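Local structure of exoribonuclease II, mitochondrial (Candida glabrata, 6F3H) at residues 448-451 and 452-456; 506-509 and 510-513; 551-554 and 555-559; 696-699 and 700-704. The protein degrades RNA from the 3' end as a magnesium-binding exoribonuclease of the RNase II (RNB) family, working in mitochondria within the mtEXO RNA degradosome. The protein carries 1 engineered substitution. All blocks are in the same frame, centred on the assembly; numbering follows the deposited sequence.

Overall arrangement
From the N terminus the four contacts come in series; none nests within another and none crosses. Each is made within one unbroken stretch of chain, and all belong to the RNB domain. Interaction 1 forms helix 449-456, and its centre lies about 14 Å from that of interaction 4. Interaction 2 turns the corner within strand 505-519, which forms a hairpin with strand 488-499. Interaction 3 lies on helix 543-567, whose residues touch strands 410-416 and 505-519 as well as helix 603-625; its centre is about 16 Å from that of interaction 2. Interaction 4 closes the loop before helix 703-716 and grips the RNA near the magnesium site.

Interaction 1: 448-451 and 452-456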
loop_
_atom_site.group_PDB
_atom_site.type_symbol
_atom_site.label_atom_id
_atom_site.label_comp_id
_atom_site.label_asym_id
_atom_site.label_seq_id
_atom_site.Cartn_x
_atom_site.Cartn_y
_atom_site.Cartn_z
ATOM N N ASP A 448 -9.297 -24.025 -4.229
ATOM C CA ASP A 448 -8.753 -24.234 -2.893
ATOM C C ASP A 448 -9.091 -23.104 -1.934
ATOM O O ASP A 448 -8.982 -21.924 -2.279
ATOM C CB ASP A 448 -7.229 -24.391 -2.968
ATOM C CG ASP A 448 -6.598 -24.730 -1.618
ATOM O OD1 ASP A 448 -6.727 -23.915 -0.671
ATOM O OD2 ASP A 448 -5.953 -25.796 -1.501
ATOM N N ASP A 449 -9.436 -23.485 -0.701
ATOM C CA ASP A 449 -9.765 -22.505 0.329
ATOM C C ASP A 449 -8.544 -21.691 0.702
ATOM O O ASP A 449 -8.523 -20.463 0.553
ATOM C CB ASP A 449 -10.297 -23.200 1.587
ATOM C CG ASP A 449 -11.674 -23.788 1.404
ATOM O OD1 ASP A 449 -12.362 -23.430 0.416
ATOM O OD2 ASP A 449 -12.054 -24.622 2.259
ATOM N N VAL A 450 -7.507 -22.372 1.183
ATOM C CA VAL A 450 -6.334 -21.662 1.660
ATOM C C VAL A 450 -5.781 -20.770 0.571
ATOM O O VAL A 450 -5.238 -19.696 0.848
ATOM C CB VAL A 450 -5.289 -22.658 2.176
ATOM C CG1 VAL A 450 -4.017 -21.933 2.591
ATOM C CG2 VAL A 450 -5.874 -23.432 3.338
ATOM N N LEU A 451 -5.940 -21.165 -0.678
ATOM C CA LEU A 451 -5.371 -20.324 -1.710
ATOM C C LEU A 451 -6.225 -19.091 -1.945
ATOM O O LEU A 451 -5.695 -17.979 -2.043
ATOM C CB LEU A 451 -5.205 -21.120 -2.995
ATOM C CG LEU A 451 -4.677 -20.293 -4.161
ATOM C CD1 LEU A 451 -3.248 -19.857 -3.843
ATOM C CD2 LEU A 451 -4.717 -21.107 -5.447
ATOM N N ARG A 452 -7.544 -19.265 -2.018
ATOM C CA ARG A 452 -8.429 -18.118 -2.175
ATOM C C ARG A 452 -8.212 -17.115 -1.058
ATOM O O ARG A 452 -8.129 -15.905 -1.291
ATOM C CB ARG A 452 -9.879 -18.569 -2.151
ATOM C CG ARG A 452 -10.413 -19.328 -3.327
ATOM C CD ARG A 452 -11.918 -19.561 -3.084
ATOM N NE ARG A 452 -12.273 -19.638 -1.651
ATOM C CZ ARG A 452 -12.821 -18.655 -0.922
ATOM N NH1 ARG A 452 -13.088 -18.857 0.365
ATOM N NH2 ARG A 452 -13.086 -17.466 -1.460
ATOM N N VAL A 453 -8.138 -17.608 0.174
ATOM C CA VAL A 453 -7.917 -16.724 1.305
ATOM C C VAL A 453 -6.596 -15.996 1.151
ATOM O O VAL A 453 -6.501 -14.783 1.370
ATOM C CB VAL A 453 -7.945 -17.534 2.604
ATOM C CG1 VAL A 453 -7.603 -16.637 3.773
ATOM C CG2 VAL A 453 -9.272 -18.183 2.755
ATOM N N SER A 454 -5.557 -16.727 0.771
ATOM C CA SER A 454 -4.238 -16.134 0.693
ATOM C C SER A 454 -4.250 -14.989 -0.291
ATOM O O SER A 454 -3.865 -13.866 0.036
ATOM C CB SER A 454 -3.243 -17.198 0.256
ATOM O OG SER A 454 -3.323 -18.301 1.133
ATOM N N LEU A 455 -4.817 -15.228 -1.460
ATOM C CA LEU A 455 -4.887 -14.183 -2.468
ATOM C C LEU A 455 -5.767 -13.034 -2.016
ATOM O O LEU A 455 -5.583 -11.896 -2.459
ATOM C CB LEU A 455 -5.412 -14.785 -3.761
ATOM C CG LEU A 455 -4.506 -15.905 -4.281
ATOM C CD1 LEU A 455 -5.200 -16.663 -5.390
ATOM C CD2 LEU A 455 -3.160 -15.348 -4.765
ATOM N N LYS A 456 -6.736 -13.310 -1.156
ATOM C CA LYS A 456 -7.524 -12.222 -0.606
ATOM C C LYS A 456 -6.661 -11.331 0.271
ATOM O O LYS A 456 -6.601 -10.120 0.058
ATOM C CB LYS A 456 -8.712 -12.787 0.167
ATOM C CG LYS A 456 -9.698 -11.755 0.694
ATOM C CD LYS A 456 -10.764 -12.443 1.532
ATOM C CE LYS A 456 -10.794 -11.906 2.972
ATOM N NZ LYS A 456 -9.491 -11.915 3.730
#
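Leu-451 and Leu-455 lie one helical turn apart, and their side chains meet at a slant, with CG of Leu-451 3.9 Å from CD1 of Leu-455. Leu-451 carries its CG anti to the backbone N (chi1 177°), whereas in Leu-455 CG lies anti to the carbonyl carbon (chi1 -60°); this second setting bends the isobutyl group back over the preceding turn, where CG also rests beside O of Leu-451. That same oxygen accepts the N-H of Leu-455. Ser-454 turns its hydroxyl back in the same manner, toward O of Val-450, which receives N of Ser-454 at 3.0 Å. OG is modelled too close to that oxygen to be relied on, so a second donor to this carbonyl is probable at most. Arg-452 lays the aliphatic part of its chain against the first turn, CG beside O of Asp-448, and then bends at chi3; its NE stays 4.3 Å from OD1 of Asp-449, beyond a salt bridge, although the opposite charges may still attract. At the start, Asp-448 is the N-cap: its OD1 accepts N of Leu-451 at 2.9 Å, the N-H coming from above the carboxylate plane. The result is a short helix, 449-456, with polar and apolar flanks. Helix 369-378 packs Leu-375 and Tyr-376 against Asp-449, Val-450 and Val-453; Tyr-376 OH hydrogen-bonds OG of Ser-454, and Glu-372 makes a salt bridge with Lys-456, while Leu-455 reaches Leu-706 and Ile-707 of helix 703-716.

Interaction 2: 506-509 and 510-513; sequences HVDY and DTFQ
Thr-511 folds back on Asp-508, its OG1 lying 3.0 Å from OD2 and 3.0 Å from the backbone O of that residue. Both are weak as hydrogen bonds, and the hydroxyl could serve either oxygen. With OG1 anti to the carbonyl carbon (chi1 -43°), the hydroxyl sits beside its own backbone N, which itself donates to O of Asp-508 at 2.8 Å. One residue further on, N of Phe-512 bonds O of Tyr-509 at 3.0 Å. These two successive i to i+3 bonds wind 509-511 into a short helical turn that breaks strand 505-519 at a corner. On another side of the turn the rings of Tyr-509 and Phe-512 lie nearly parallel, 15° between planes, but are displaced, with little overlap; CD1 of Tyr-509 rests 3.8 Å from CB of Phe-512. Leu-618 of helix 603-625 touches both aromatic side chains, and strand 488-499 pairs with the backbone before and after the corner. The corner thus has two unlike sides: an aromatic one packed by contact, and an acidic one, where the nearby carboxylates of Asp-508 and Asp-510 would probably disfavour each other's charge and the threonine hydroxyl has two oxygens of Asp-508 within reach, each only a weak partner.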
loop_
_atom_site.group_PDB
_atom_site.type_symbol
_atom_site.label_atom_id
_atom_site.label_comp_id
_atom_site.label_asym_id
_atom_site.label_seq_id
_atom_site.Cartn_x
_atom_site.Cartn_y
_atom_site.Cartn_z
ATOM N N HIS A 506 28.545 -8.375 -18.286
ATOM C CA HIS A 506 27.526 -8.744 -19.247
ATOM C C HIS A 506 26.793 -9.997 -18.809
ATOM O O HIS A 506 27.376 -10.935 -18.260
ATOM C CB HIS A 506 28.108 -8.965 -20.643
ATOM C CG HIS A 506 27.101 -9.450 -21.641
ATOM N ND1 HIS A 506 26.452 -8.609 -22.520
ATOM C CD2 HIS A 506 26.617 -10.692 -21.883
ATOM C CE1 HIS A 506 25.617 -9.314 -23.265
ATOM N NE2 HIS A 506 25.695 -10.580 -22.896
ATOM N N VAL A 507 25.507 -10.008 -19.098
ATOM C CA VAL A 507 24.596 -11.058 -18.683
ATOM C C VAL A 507 24.188 -11.864 -19.910
ATOM O O VAL A 507 23.610 -11.322 -20.865
ATOM C CB VAL A 507 23.375 -10.440 -17.986
ATOM C CG1 VAL A 507 22.844 -9.262 -18.825
ATOM C CG2 VAL A 507 22.305 -11.482 -17.755
ATOM N N ASP A 508 24.434 -13.163 -19.873
ATOM C CA ASP A 508 24.079 -13.985 -21.018
ATOM C C ASP A 508 22.653 -14.473 -20.827
ATOM O O ASP A 508 22.413 -15.431 -20.088
ATOM C CB ASP A 508 25.042 -15.151 -21.193
ATOM C CG ASP A 508 24.863 -15.845 -22.541
ATOM O OD1 ASP A 508 24.410 -15.176 -23.500
ATOM O OD2 ASP A 508 25.164 -17.053 -22.646
ATOM N N TYR A 509 21.694 -13.803 -21.485
ATOM C CA TYR A 509 20.299 -14.198 -21.317
ATOM C C TYR A 509 20.058 -15.591 -21.877
ATOM O O TYR A 509 19.116 -16.274 -21.460
ATOM C CB TYR A 509 19.347 -13.195 -21.972
ATOM C CG TYR A 509 17.883 -13.597 -21.843
ATOM C CD1 TYR A 509 17.247 -13.607 -20.609
ATOM C CD2 TYR A 509 17.150 -14.016 -22.953
ATOM C CE1 TYR A 509 15.917 -13.995 -20.489
ATOM C CE2 TYR A 509 15.819 -14.404 -22.836
ATOM C CZ TYR A 509 15.211 -14.392 -21.603
ATOM O OH TYR A 509 13.892 -14.785 -21.492
ATOM N N ASP A 510 20.889 -16.029 -22.812
ATOM C CA ASP A 510 20.767 -17.386 -23.302
ATOM C C ASP A 510 21.142 -18.399 -22.216
ATOM O O ASP A 510 20.670 -19.538 -22.260
ATOM C CB ASP A 510 21.635 -17.511 -24.558
ATOM C CG ASP A 510 21.365 -18.770 -25.353
ATOM O OD1 ASP A 510 21.350 -19.869 -24.764
ATOM O OD2 ASP A 510 21.179 -18.659 -26.584
ATOM N N THR A 511 21.936 -17.999 -21.210
ATOM C CA THR A 511 22.149 -18.851 -20.035
ATOM C C THR A 511 20.888 -19.021 -19.205
ATOM O O THR A 511 20.734 -20.023 -18.493
ATOM C CB THR A 511 23.201 -18.276 -19.098
ATOM O OG1 THR A 511 24.311 -17.781 -19.840
ATOM C CG2 THR A 511 23.661 -19.356 -18.171
ATOM N N PHE A 512 20.011 -18.028 -19.244
ATOM C CA PHE A 512 18.935 -17.940 -18.279
ATOM C C PHE A 512 18.073 -19.178 -18.315
ATOM O O PHE A 512 17.637 -19.619 -19.379
ATOM C CB PHE A 512 18.078 -16.707 -18.549
ATOM C CG PHE A 512 16.896 -16.581 -17.625
ATOM C CD1 PHE A 512 17.028 -16.004 -16.372
ATOM C CD2 PHE A 512 15.650 -17.058 -18.001
ATOM C CE1 PHE A 512 15.929 -15.893 -15.511
ATOM C CE2 PHE A 512 14.559 -16.949 -17.149
ATOM C CZ PHE A 512 14.699 -16.365 -15.901
ATOM N N GLN A 513 17.766 -19.692 -17.142
ATOM C CA GLN A 513 17.046 -20.940 -17.070
ATOM C C GLN A 513 16.174 -20.938 -15.825
ATOM O O GLN A 513 16.563 -20.391 -14.792
ATOM C CB GLN A 513 18.042 -22.084 -17.039
ATOM C CG GLN A 513 17.475 -23.411 -17.350
ATOM C CD GLN A 513 18.372 -24.485 -16.842
ATOM O OE1 GLN A 513 17.949 -25.615 -16.648
ATOM N NE2 GLN A 513 19.626 -24.132 -16.586
#

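Interaction 3: 551-554 and 555-559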
loop_
_atom_site.group_PDB
_atom_site.type_symbol
_atom_site.label_atom_id
_atom_site.label_comp_id
_atom_site.label_asym_id
_atom_site.label_seq_id
_atom_site.Cartn_x
_atom_site.Cartn_y
_atom_site.Cartn_z
ATOM N N LEU A 551 32.944 -12.512 -4.204
ATOM C CA LEU A 551 32.669 -12.535 -5.619
ATOM C C LEU A 551 31.293 -11.975 -5.897
ATOM O O LEU A 551 31.123 -11.159 -6.805
ATOM C CB LEU A 551 32.795 -13.958 -6.132
ATOM C CG LEU A 551 32.802 -14.070 -7.644
ATOM C CD1 LEU A 551 33.611 -12.951 -8.310
ATOM C CD2 LEU A 551 33.365 -15.429 -7.944
ATOM N N LEU A 552 30.304 -12.383 -5.106
ATOM C CA LEU A 552 28.947 -11.879 -5.296
ATOM C C LEU A 552 28.878 -10.382 -5.071
ATOM O O LEU A 552 28.217 -9.663 -5.828
ATOM C CB LEU A 552 27.985 -12.587 -4.349
ATOM C CG LEU A 552 27.575 -14.000 -4.746
ATOM C CD1 LEU A 552 26.798 -14.683 -3.649
ATOM C CD2 LEU A 552 26.748 -13.966 -6.031
ATOM N N HIS A 553 29.544 -9.894 -4.030
ATOM C CA HIS A 553 29.513 -8.467 -3.757
ATOM C C HIS A 553 30.157 -7.674 -4.884
ATOM O O HIS A 553 29.642 -6.624 -5.288
ATOM C CB HIS A 553 30.195 -8.184 -2.423
ATOM C CG HIS A 553 30.382 -6.728 -2.136
ATOM N ND1 HIS A 553 31.594 -6.092 -2.282
ATOM C CD2 HIS A 553 29.503 -5.782 -1.727
ATOM C CE1 HIS A 553 31.458 -4.820 -1.957
ATOM N NE2 HIS A 553 30.196 -4.602 -1.626
ATOM N N THR A 554 31.283 -8.151 -5.404
ATOM C CA THR A 554 31.928 -7.424 -6.491
ATOM C C THR A 554 31.082 -7.458 -7.761
ATOM O O THR A 554 31.111 -6.510 -8.556
ATOM C CB THR A 554 33.311 -8.001 -6.723
ATOM O OG1 THR A 554 33.181 -9.417 -6.789
ATOM C CG2 THR A 554 34.233 -7.654 -5.538
ATOM N N LEU A 555 30.294 -8.517 -7.946
ATOM C CA LEU A 555 29.399 -8.584 -9.096
ATOM C C LEU A 555 28.272 -7.576 -8.983
ATOM O O LEU A 555 27.940 -6.895 -9.959
ATOM C CB LEU A 555 28.838 -9.994 -9.235
ATOM C CG LEU A 555 29.819 -11.026 -9.784
ATOM C CD1 LEU A 555 29.317 -12.435 -9.565
ATOM C CD2 LEU A 555 29.969 -10.749 -11.257
ATOM N N ALA A 556 27.677 -7.458 -7.799
ATOM C CA ALA A 556 26.598 -6.496 -7.619
ATOM C C ALA A 556 27.076 -5.087 -7.906
ATOM O O ALA A 556 26.396 -4.329 -8.600
ATOM C CB ALA A 556 26.037 -6.578 -6.205
ATOM N N THR A 557 28.267 -4.733 -7.424
ATOM C CA THR A 557 28.749 -3.379 -7.639
ATOM C C THR A 557 28.725 -3.035 -9.118
ATOM O O THR A 557 28.268 -1.954 -9.507
ATOM C CB THR A 557 30.163 -3.241 -7.059
ATOM O OG1 THR A 557 30.116 -3.425 -5.638
ATOM C CG2 THR A 557 30.755 -1.867 -7.353
ATOM N N LYS A 558 29.077 -3.990 -9.967
ATOM C CA LYS A 558 29.065 -3.697 -11.387
ATOM C C LYS A 558 27.663 -3.723 -11.941
ATOM O O LYS A 558 27.372 -3.005 -12.898
ATOM C CB LYS A 558 29.955 -4.678 -12.122
ATOM C CG LYS A 558 31.330 -4.756 -11.492
ATOM C CD LYS A 558 32.375 -5.120 -12.513
ATOM C CE LYS A 558 32.513 -6.609 -12.651
ATOM N NZ LYS A 558 33.402 -7.146 -11.584
ATOM N N LEU A 559 26.796 -4.536 -11.342
ATOM C CA LEU A 559 25.384 -4.569 -11.710
ATOM C C LEU A 559 24.725 -3.234 -11.430
ATOM O O LEU A 559 23.959 -2.707 -12.245
ATOM C CB LEU A 559 24.669 -5.658 -10.914
ATOM C CG LEU A 559 24.810 -7.124 -11.289
ATOM C CD1 LEU A 559 24.129 -7.998 -10.249
ATOM C CD2 LEU A 559 24.172 -7.321 -12.620
#
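One face of the His-553 imidazole is met by the hydroxyl of Thr-557, which stands above the edge of the ring, OG1 4.2 Å from CE1. The histidine CG is anti to the backbone N (chi1 172°), a setting that places the ring beside this hydroxyl, and the threonine comes at it obliquely from the next turn. The hydrogen bonds of Thr-557 go instead to the backbone of His-553: OG1, anti to its own carbonyl carbon at chi1 -64°, donates to O of His-553 at 3.3 Å, and N of Thr-557 donates to the same oxygen at 3.2 Å. The two donors reach that carbonyl from opposite faces of its plane. Thr-554 points its OG1 backward as well, 2.7 Å from O of Leu-551; O of Glu-550 also lies within its range, and the hydroxyl could serve either carbonyl. On a further flank Leu-555 lays its isobutyl group over the turn before it, CD1 4.3 Å from CG of Leu-551, while its N bonds the carbonyl of Leu-551. Lys-558 bends back at chi3 and chi4, its CG against O of Thr-554. Outside, Ile-414 of strand 410-416 touches both Leu-551 and Leu-555, and Lys-603 of helix 603-625 touches His-553. The arrangement is plain packing within helix 543-567. Chemically, both threonines turn their hydroxyls back along the helix onto main-chain carbonyls, adding to the N-H to O hydrogen bonds of the helix, and the leucines are left to make apolar contact with the sheet.

Interaction 4: 696-699 and 700-704; sequences VTSP and MRRGP. With nucleotides of chain C.
Arg-701 has its guanidinium between protein and RNA: CB of Ser-698 lies under one face, 3.4 Å from NE, and the C5 edge of the steeply tilted cytosine of C6 of chain C comes over the other, C5 3.4 Å from CZ. This is an RNA-binding turn of the RNB catalytic domain, formed by the loop that leads into helix 703-716, with the magnesium ion held by Asp-401 and Asp-410 nearby; the side chain of Arg-701 is about 8 Å from the ion. The arginine works through its edge. OP2 of C6 lies in the guanidinium plane and takes NE at 2.6 Å and NH2 as well, while NH2 also makes a weak bond to OP2 of A5 of chain C, so a single guanidinium spans two successive phosphates. CG stands between the backbone N and the carbonyl carbon (chi1 68°), and from there the chain runs extended to NE, carrying the head group up to the RNA. Arg-702 presents a face to OG of Ser-698. Its NH1 bonds OP2 of A5 at 3.3 Å, and NH2 makes a salt bridge with Asp-705 of the following helix, which also accepts N of Ser-698 and so ties the two sides of the turn together through one carboxylate oxygen, OD2. Two weak hydrogen bonds, from N of Arg-701 and N of Arg-702, converge on O of Ser-698. Thr-697 donates OG1 to OP1 of A5. A water accepts from NH2 of Arg-702 and donates both to OG1 of Thr-697, 3.0 Å away, and to OP2 of A5, 2.9 Å away.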
loop_
_atom_site.group_PDB
_atom_site.type_symbol
_atom_site.label_atom_id
_atom_site.label_comp_id
_atom_site.label_asym_id
_atom_site.label_seq_id
_atom_site.Cartn_x
_atom_site.Cartn_y
_atom_site.Cartn_z
ATOM N N VAL A 696 9.050 -11.961 -8.513
ATOM C CA VAL A 696 8.931 -13.399 -8.293
ATOM C C VAL A 696 9.703 -13.820 -7.048
ATOM O O VAL A 696 9.598 -14.961 -6.585
ATOM C CB VAL A 696 9.449 -14.152 -9.514
ATOM C CG1 VAL A 696 8.431 -14.126 -10.616
ATOM C CG2 VAL A 696 10.708 -13.486 -9.963
ATOM N N THR A 697 10.507 -12.911 -6.517
ATOM C CA THR A 697 11.419 -13.237 -5.441
ATOM C C THR A 697 10.748 -13.431 -4.095
ATOM O O THR A 697 11.406 -13.921 -3.175
ATOM C CB THR A 697 12.432 -12.119 -5.324
ATOM O OG1 THR A 697 11.742 -10.883 -5.109
ATOM C CG2 THR A 697 13.210 -12.020 -6.600
ATOM N N SER A 698 9.485 -13.042 -3.930
ATOM C CA SER A 698 8.825 -13.109 -2.624
ATOM C C SER A 698 7.430 -13.695 -2.727
ATOM O O SER A 698 6.445 -13.054 -2.380
ATOM C CB SER A 698 8.761 -11.720 -2.009
ATOM O OG SER A 698 9.924 -11.029 -2.337
ATOM N N PRO A 699 7.314 -14.946 -3.148
ATOM C CA PRO A 699 5.985 -15.538 -3.323
ATOM C C PRO A 699 5.227 -15.821 -2.026
ATOM O O PRO A 699 4.055 -16.194 -2.115
ATOM C CB PRO A 699 6.283 -16.832 -4.088
ATOM C CG PRO A 699 7.670 -17.183 -3.702
ATOM C CD PRO A 699 8.390 -15.890 -3.483
HETATM N N MSE A 700 5.820 -15.685 -0.840
HETATM C CA MSE A 700 5.077 -16.009 0.398
HETATM C C MSE A 700 4.527 -14.804 1.095
HETATM O O MSE A 700 3.916 -14.914 2.154
HETATM C CB MSE A 700 5.943 -16.703 1.419
HETATM C CG MSE A 700 6.429 -18.074 1.072
HETATM SE SE MSE A 700 7.894 -18.569 2.293
HETATM C CE MSE A 700 6.888 -19.280 3.796
ATOM N N ARG A 701 4.824 -13.648 0.539
ATOM C CA ARG A 701 4.496 -12.399 1.190
ATOM C C ARG A 701 4.013 -11.358 0.203
ATOM O O ARG A 701 3.658 -10.261 0.630
ATOM C CB ARG A 701 5.711 -11.872 1.965
ATOM C CG ARG A 701 6.858 -11.425 1.090
ATOM C CD ARG A 701 7.961 -10.795 1.926
ATOM N NE ARG A 701 9.118 -10.411 1.121
ATOM C CZ ARG A 701 9.275 -9.224 0.544
ATOM N NH1 ARG A 701 8.349 -8.296 0.678
ATOM N NH2 ARG A 701 10.354 -8.962 -0.173
ATOM N N ARG A 702 3.987 -11.670 -1.090
ATOM C CA ARG A 702 3.404 -10.837 -2.133
ATOM C C ARG A 702 2.586 -11.725 -3.054
ATOM O O ARG A 702 3.129 -12.640 -3.673
ATOM C CB ARG A 702 4.473 -10.113 -2.942
ATOM C CG ARG A 702 5.299 -9.142 -2.189
ATOM C CD ARG A 702 5.949 -8.215 -3.179
ATOM N NE ARG A 702 6.989 -8.921 -3.903
ATOM C CZ ARG A 702 8.260 -8.550 -3.939
ATOM N NH1 ARG A 702 8.647 -7.454 -3.302
ATOM N NH2 ARG A 702 9.133 -9.261 -4.643
ATOM N N GLY A 703 1.286 -11.424 -3.175
ATOM C CA GLY A 703 0.385 -12.087 -4.087
ATOM C C GLY A 703 0.775 -12.016 -5.551
ATOM O O GLY A 703 0.624 -13.016 -6.262
ATOM N N PRO A 704 1.247 -10.867 -6.045
ATOM C CA PRO A 704 1.772 -10.858 -7.422
ATOM C C PRO A 704 2.835 -11.917 -7.652
ATOM O O PRO A 704 2.762 -12.660 -8.637
ATOM C CB PRO A 704 2.347 -9.456 -7.572
ATOM C CG PRO A 704 1.828 -8.681 -6.480
ATOM C CD PRO A 704 1.291 -9.547 -5.423
ATOM P P C C 6 12.358 -11.911 2.057
ATOM O OP1 C C 6 12.588 -13.352 2.225
ATOM O OP2 C C 6 11.550 -11.390 0.943
ATOM O "O5'" C C 6 11.760 -11.461 3.443
ATOM C "C5'" C C 6 12.525 -11.647 4.624
ATOM C "C4'" C C 6 11.926 -10.927 5.809
ATOM O "O4'" C C 6 12.078 -9.487 5.684
ATOM C "C3'" C C 6 10.440 -11.088 6.033
ATOM O "O3'" C C 6 10.079 -12.345 6.564
ATOM C "C2'" C C 6 10.173 -9.957 6.990
ATOM O "O2'" C C 6 10.754 -10.285 8.232
ATOM C "C1'" C C 6 11.030 -8.852 6.376
ATOM N N1 C C 6 10.242 -7.982 5.459
ATOM C C2 C C 6 9.510 -6.912 6.028
ATOM O O2 C C 6 9.567 -6.712 7.242
ATOM N N3 C C 6 8.746 -6.071 5.303
ATOM C C4 C C 6 8.678 -6.275 4.007
ATOM N N4 C C 6 7.918 -5.413 3.323
ATOM C C5 C C 6 9.400 -7.347 3.380
ATOM C C6 C C 6 10.150 -8.173 4.119
ATOM P P A C 5 12.982 -8.496 -2.428
ATOM O OP1 A C 5 12.910 -9.795 -3.133
ATOM O OP2 A C 5 11.778 -7.615 -2.411
ATOM O "O5'" A C 5 13.346 -8.817 -0.924
ATOM C "C5'" A C 5 14.509 -9.567 -0.642
ATOM C "C4'" A C 5 14.922 -9.458 0.798
ATOM O "O4'" A C 5 15.280 -8.091 1.110
ATOM C "C3'" A C 5 13.870 -9.814 1.832
ATOM O "O3'" A C 5 13.779 -11.204 2.043
ATOM C "C2'" A C 5 14.364 -9.065 3.054
ATOM O "O2'" A C 5 15.463 -9.748 3.639
ATOM C "C1'" A C 5 14.870 -7.779 2.415
ATOM N N9 A C 5 13.774 -6.830 2.299
ATOM C C8 A C 5 12.923 -6.600 1.247
ATOM N N7 A C 5 12.006 -5.699 1.498
ATOM C C5 A C 5 12.288 -5.353 2.807
ATOM C C6 A C 5 11.693 -4.437 3.673
ATOM N N6 A C 5 10.641 -3.681 3.332
ATOM N N1 A C 5 12.234 -4.341 4.914
ATOM C C2 A C 5 13.290 -5.105 5.247
ATOM N N3 A C 5 13.949 -6.004 4.519
ATOM C C4 A C 5 13.370 -6.056 3.312
HETATM O O HOH W 1 11.118 -7.922 -5.171
#